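Local coordinates for protein D-glycero-D-manno-heptose 1-phosphate kinase (Bacteroides thetaiotaomicron, PDB 3K85) that probably phosphorylates D-glycero-D-manno-heptose 1-phosphate with ATP, as a sugar kinase of the GHMP family, at residues A[282-287]-A[317-322]. Residues are numbered along the deposited sequence; the frame is centred on the assembly and turned at random.
Sequences DVATGA and RALNNL
A284 O meets two groups: it accepts a backbone hydrogen bond from A287 N (3.0 Å) and touches the methyl CD2 of L319 (3.5 Å). The bond closes the turn 284-287, and the methyl comes from helix 309-320. The side-chain contacts between 282-287 and 317-322 are all apolar. The CD2 branch of L319 lies 4.1 Å from A284 CB and 4.2 Å from A287 CB. L322 also uses CD2. It meets V283 CG1 at 3.7 Å, the two side chains reaching tip to tip, and packs against A284 CA at 3.8 Å. The first torsion of V283 (chi1 67°) sets CG1, the branch that meets L322, between the backbone N and the carbonyl carbon. A287 CB also faces A318 CB, at 4.4 Å. L322 follows the helix, and L322 N bonds L319 O (2.7 Å). The buried patch is small, and V283 is exposed. Both segments belong to the GHMP kinase C-terminal region. The contact joins the loop between helix 251-264 and strand 291-294 to the C-terminal end of helix 309-320. It packs on the three-stranded antiparallel sheet: A284, L319 and L322 touch Y202 of strand 199-202, and L319 also touches F305 of strand 303-306.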
loop_
_atom_site.group_PDB
_atom_site.type_symbol
_atom_site.label_atom_id
_atom_site.label_comp_id
_atom_site.label_asym_id
_atom_site.label_seq_id
_atom_site.Cartn_x
_atom_site.Cartn_y
_atom_site.Cartn_z
ATOM N N ASP A 282 11.877 -33.600 8.287
ATOM C CA ASP A 282 12.070 -32.397 9.085
ATOM C C ASP A 282 13.551 -32.268 9.414
ATOM O O ASP A 282 13.931 -31.596 10.376
ATOM C CB ASP A 282 11.258 -32.476 10.381
ATOM C CG ASP A 282 11.951 -33.299 11.457
ATOM O OD1 ASP A 282 12.263 -34.484 11.205
ATOM O OD2 ASP A 282 12.184 -32.754 12.559
ATOM N N VAL A 283 14.387 -32.933 8.618
ATOM C CA VAL A 283 15.831 -32.875 8.820
ATOM C C VAL A 283 16.215 -31.398 8.735
ATOM O O VAL A 283 17.092 -30.921 9.462
ATOM C CB VAL A 283 16.604 -33.702 7.725
ATOM C CG1 VAL A 283 16.458 -33.052 6.356
ATOM C CG2 VAL A 283 18.073 -33.829 8.093
ATOM N N ALA A 284 15.515 -30.678 7.860
ATOM C CA ALA A 284 15.747 -29.259 7.635
ATOM C C ALA A 284 15.566 -28.416 8.894
ATOM O O ALA A 284 16.501 -27.734 9.323
ATOM C CB ALA A 284 14.828 -28.753 6.530
ATOM N N THR A 285 14.375 -28.456 9.488
ATOM C CA THR A 285 14.119 -27.670 10.694
ATOM C C THR A 285 15.102 -28.047 11.806
ATOM O O THR A 285 15.266 -27.306 12.777
ATOM C CB THR A 285 12.652 -27.847 11.191
ATOM O OG1 THR A 285 11.741 -27.427 10.165
ATOM C CG2 THR A 285 12.394 -27.007 12.440
ATOM N N GLY A 286 15.762 -29.195 11.648
ATOM C CA GLY A 286 16.737 -29.641 12.631
ATOM C C GLY A 286 17.826 -28.601 12.838
ATOM O O GLY A 286 18.316 -28.420 13.955
ATOM N N ALA A 287 18.208 -27.921 11.757
ATOM C CA ALA A 287 19.223 -26.873 11.813
ATOM C C ALA A 287 18.596 -25.586 12.366
ATOM O O ALA A 287 17.875 -24.880 11.658
ATOM C CB ALA A 287 19.787 -26.629 10.424
ATOM N N ARG A 317 24.391 -22.353 4.891
ATOM C CA ARG A 317 25.458 -23.323 4.650
ATOM C C ARG A 317 25.109 -24.726 5.139
ATOM O O ARG A 317 25.369 -25.718 4.454
ATOM C CB ARG A 317 26.762 -22.861 5.305
ATOM C CG ARG A 317 27.564 -21.907 4.442
ATOM C CD ARG A 317 28.816 -21.436 5.154
ATOM N NE ARG A 317 29.717 -20.719 4.255
ATOM C CZ ARG A 317 30.897 -20.228 4.618
ATOM N NH1 ARG A 317 31.318 -20.378 5.867
ATOM N NH2 ARG A 317 31.653 -19.590 3.737
ATOM N N ALA A 318 24.520 -24.798 6.327
ATOM C CA ALA A 318 24.135 -26.066 6.922
ATOM C C ALA A 318 23.093 -26.773 6.069
ATOM O O ALA A 318 23.272 -27.939 5.714
ATOM C CB ALA A 318 23.598 -25.835 8.319
ATOM N N LEU A 319 22.013 -26.068 5.736
ATOM C CA LEU A 319 20.948 -26.650 4.926
ATOM C C LEU A 319 21.430 -27.141 3.560
ATOM O O LEU A 319 21.037 -28.225 3.119
ATOM C CB LEU A 319 19.795 -25.651 4.738
ATOM C CG LEU A 319 18.942 -25.287 5.962
ATOM C CD1 LEU A 319 17.872 -24.279 5.564
ATOM C CD2 LEU A 319 18.295 -26.535 6.544
ATOM N N ASN A 320 22.274 -26.358 2.888
ATOM C CA ASN A 320 22.779 -26.762 1.576
ATOM C C ASN A 320 23.596 -28.043 1.691
ATOM O O ASN A 320 23.827 -28.737 0.697
ATOM C CB ASN A 320 23.632 -25.658 0.942
ATOM C CG ASN A 320 22.794 -24.549 0.324
ATOM O OD1 ASN A 320 22.148 -23.780 1.029
ATOM N ND2 ASN A 320 22.798 -24.469 -1.000
ATOM N N ASN A 321 24.036 -28.349 2.909
ATOM C CA ASN A 321 24.801 -29.563 3.153
ATOM C C ASN A 321 23.845 -30.735 3.293
ATOM O O ASN A 321 24.263 -31.862 3.554
ATOM C CB ASN A 321 25.657 -29.439 4.419
ATOM C CG ASN A 321 27.050 -28.901 4.130
ATOM O OD1 ASN A 321 27.694 -29.302 3.157
ATOM N ND2 ASN A 321 27.526 -27.999 4.983
ATOM N N LEU A 322 22.556 -30.456 3.130
ATOM C CA LEU A 322 21.537 -31.489 3.204
ATOM C C LEU A 322 21.283 -32.003 1.796
ATOM O O LEU A 322 21.982 -31.621 0.852
ATOM C CB LEU A 322 20.244 -30.937 3.811
ATOM C CG LEU A 322 20.072 -31.074 5.328
ATOM C CD1 LEU A 322 21.304 -30.552 6.052
ATOM C CD2 LEU A 322 18.822 -30.315 5.763
#